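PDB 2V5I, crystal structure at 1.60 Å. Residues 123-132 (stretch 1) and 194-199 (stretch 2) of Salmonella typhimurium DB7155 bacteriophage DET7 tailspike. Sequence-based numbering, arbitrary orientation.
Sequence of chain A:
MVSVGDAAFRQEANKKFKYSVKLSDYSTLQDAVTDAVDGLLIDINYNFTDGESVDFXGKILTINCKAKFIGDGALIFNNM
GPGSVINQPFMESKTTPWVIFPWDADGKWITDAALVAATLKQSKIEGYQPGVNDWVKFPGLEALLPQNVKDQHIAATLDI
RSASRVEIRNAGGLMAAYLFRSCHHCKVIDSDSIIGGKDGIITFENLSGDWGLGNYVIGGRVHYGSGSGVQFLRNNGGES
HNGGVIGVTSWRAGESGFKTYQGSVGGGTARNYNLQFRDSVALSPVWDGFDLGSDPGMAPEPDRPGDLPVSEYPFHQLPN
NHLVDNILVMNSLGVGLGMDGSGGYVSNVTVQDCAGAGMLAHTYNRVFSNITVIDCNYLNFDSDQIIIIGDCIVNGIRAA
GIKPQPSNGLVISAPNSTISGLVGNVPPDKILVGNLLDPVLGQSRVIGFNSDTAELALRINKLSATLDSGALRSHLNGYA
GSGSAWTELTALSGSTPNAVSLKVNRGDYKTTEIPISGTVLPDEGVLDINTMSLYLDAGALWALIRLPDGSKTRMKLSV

Stretch 1 (123-132) SKIEGYQPGV
Stretch 2 194-199: IIGGKD

Residues 123-132, an irregular segment, pack against 194-199, where a strand that begins earlier in the chain includes Ile194 and Ile195, and the backbone continues through Gly196 and Gly197 to Lys198; 285 Å² is buried in all. Both stretches advance in the same sense, with CA atoms 6.7 Å apart at Ile125-Ile195 and 6.2 Å at Gln129-Lys198. Ile195 (phi/psi -88/114, chi1 and chi2 both m) points toward stretch 1 and sets CG2 4.1 Å from Lys124 O and 3.8 Å from Ile125 O; both contacts are to backbone carbonyls, and the side chain of Ile125 (p, t) points away. Ser123 (chi1 t) directs OG forward to accept from Ile125 N at 3.1 Å and, weakly, from Glu126 N at 3.4 Å, across the turn at Lys124 and Ile125 (phi/psi -102/-7 and -112/-15). Gly127 takes positive phi (74/-179), and water 1 bridges the backbones, donating to Gly127 O at 2.7 Å and Gly196 O at 2.8 Å. Gln129 (m, t, chi3 74°) points toward stretch 2, its NE2 3.6 Å from Lys198 N and 3.9 Å from Lys198 CB; its amide is hydrogen-bonded elsewhere in the structure. Lys198 (t, p, t, t) leaves sideways, but its p chi2 bends an otherwise extended chain, whose end comes nearer: NZ lies 3.1 Å from Pro130 O, 4.2 Å from Gly131 CA, and donates to water 2 at 3.0 Å, which in turn donates to Gln129 O at 3.0 Å.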

# COMPACT_ATOMS: atom_id res chain seq x y z
N SER A 123 23.36 -31.21 6.46
CA SER A 123 22.99 -30.13 7.33
C SER A 123 21.52 -30.25 7.70
O SER A 123 20.69 -30.62 6.87
CB SER A 123 23.18 -28.76 6.65
OG SER A 123 22.81 -27.69 7.53
N LYS A 124 21.22 -29.88 8.94
CA LYS A 124 19.86 -29.81 9.42
C LYS A 124 19.38 -28.35 9.47
O LYS A 124 18.20 -28.09 9.74
CB LYS A 124 19.79 -30.38 10.86
CG LYS A 124 18.77 -31.41 11.05
CD LYS A 124 18.69 -31.82 12.57
CE LYS A 124 19.39 -33.08 12.90
NZ LYS A 124 19.02 -33.51 14.32
N ILE A 125 20.28 -27.42 9.23
CA ILE A 125 19.98 -25.99 9.52
C ILE A 125 19.83 -25.07 8.32
O ILE A 125 19.26 -23.98 8.46
CB ILE A 125 20.98 -25.36 10.50
CG1 ILE A 125 22.34 -25.23 9.87
CG2 ILE A 125 21.03 -26.17 11.78
CD1 ILE A 125 23.23 -24.22 10.53
N GLU A 126 20.27 -25.48 7.13
CA GLU A 126 20.12 -24.65 5.95
C GLU A 126 20.24 -25.51 4.70
O GLU A 126 20.66 -26.67 4.76
CB GLU A 126 21.17 -23.57 5.90
CG GLU A 126 22.58 -24.06 5.83
CD GLU A 126 23.64 -22.94 6.01
OE1 GLU A 126 23.31 -21.76 6.21
OE2 GLU A 126 24.84 -23.26 5.91
N GLY A 127 19.85 -24.94 3.58
CA GLY A 127 19.75 -25.69 2.33
C GLY A 127 18.54 -26.59 2.31
O GLY A 127 17.72 -26.58 3.23
N TYR A 128 18.38 -27.33 1.22
CA TYR A 128 17.26 -28.27 1.15
C TYR A 128 17.62 -29.55 0.40
O TYR A 128 18.53 -29.59 -0.44
CB TYR A 128 16.01 -27.60 0.52
CG TYR A 128 16.17 -27.20 -0.94
CD1 TYR A 128 16.81 -25.97 -1.30
CD2 TYR A 128 15.77 -28.03 -1.97
CE1 TYR A 128 16.92 -25.59 -2.61
CE2 TYR A 128 15.94 -27.66 -3.29
CZ TYR A 128 16.53 -26.44 -3.63
OH TYR A 128 16.69 -26.05 -4.95
N GLN A 129 16.87 -30.60 0.73
CA GLN A 129 17.00 -31.90 0.06
C GLN A 129 16.48 -31.83 -1.37
O GLN A 129 15.34 -31.43 -1.59
CB GLN A 129 16.22 -32.96 0.81
CG GLN A 129 16.70 -33.23 2.24
CD GLN A 129 15.65 -33.91 3.06
OE1 GLN A 129 15.38 -35.09 2.90
NE2 GLN A 129 15.04 -33.16 4.00
N PRO A 130 17.32 -32.13 -2.35
CA PRO A 130 16.92 -31.97 -3.74
C PRO A 130 15.96 -33.06 -4.20
O PRO A 130 15.90 -34.12 -3.62
CB PRO A 130 18.25 -32.03 -4.50
CG PRO A 130 19.09 -32.88 -3.69
CD PRO A 130 18.71 -32.62 -2.24
N GLY A 131 15.15 -32.75 -5.22
CA GLY A 131 14.20 -33.72 -5.76
C GLY A 131 13.82 -33.40 -7.19
O GLY A 131 14.51 -32.67 -7.88
N VAL A 132 12.68 -33.95 -7.60
CA VAL A 132 12.31 -33.95 -9.03
C VAL A 132 12.25 -32.53 -9.61
O VAL A 132 12.68 -32.31 -10.73
CB VAL A 132 11.03 -34.74 -9.28
CG1 VAL A 132 11.27 -36.24 -8.93
CG2 VAL A 132 9.88 -34.22 -8.51
N ILE A 194 10.77 -21.19 11.08
CA ILE A 194 10.80 -22.63 10.97
C ILE A 194 11.70 -23.01 9.79
O ILE A 194 11.50 -22.52 8.68
CB ILE A 194 9.41 -23.19 10.71
CG1 ILE A 194 8.41 -22.83 11.81
CG2 ILE A 194 9.46 -24.73 10.57
CD1 ILE A 194 6.93 -23.04 11.44
N ILE A 195 12.71 -23.87 10.02
CA ILE A 195 13.50 -24.36 8.92
C ILE A 195 12.81 -25.62 8.38
O ILE A 195 12.72 -26.65 9.07
CB ILE A 195 14.95 -24.75 9.34
CG1 ILE A 195 15.71 -23.61 9.98
CG2 ILE A 195 15.71 -25.31 8.16
CD1 ILE A 195 15.61 -22.41 9.29
N GLY A 196 12.31 -25.54 7.15
CA GLY A 196 11.66 -26.68 6.51
C GLY A 196 12.50 -27.89 6.17
O GLY A 196 13.69 -27.78 6.08
N GLY A 197 11.83 -29.03 6.00
CA GLY A 197 12.42 -30.26 5.49
C GLY A 197 11.89 -30.63 4.13
O GLY A 197 11.59 -29.77 3.29
N LYS A 198 11.71 -31.91 3.88
CA LYS A 198 11.37 -32.34 2.53
C LYS A 198 9.98 -31.87 2.06
O LYS A 198 9.75 -31.66 0.86
CB LYS A 198 11.47 -33.87 2.49
CG LYS A 198 11.30 -34.44 1.12
CD LYS A 198 12.45 -34.21 0.22
CE LYS A 198 12.36 -35.08 -1.03
NZ LYS A 198 13.61 -35.09 -1.85
N ASP A 199 9.03 -31.79 3.00
CA ASP A 199 7.63 -31.47 2.67
C ASP A 199 7.36 -29.98 2.81
O ASP A 199 8.17 -29.23 3.32
CB ASP A 199 6.74 -32.32 3.52
CG ASP A 199 6.92 -33.82 3.23
OD1 ASP A 199 7.21 -34.21 2.05
OD2 ASP A 199 6.74 -34.61 4.17
O HOH W 1 15.23 -27.53 3.81
O HOH W 2 12.81 -32.45 -2.90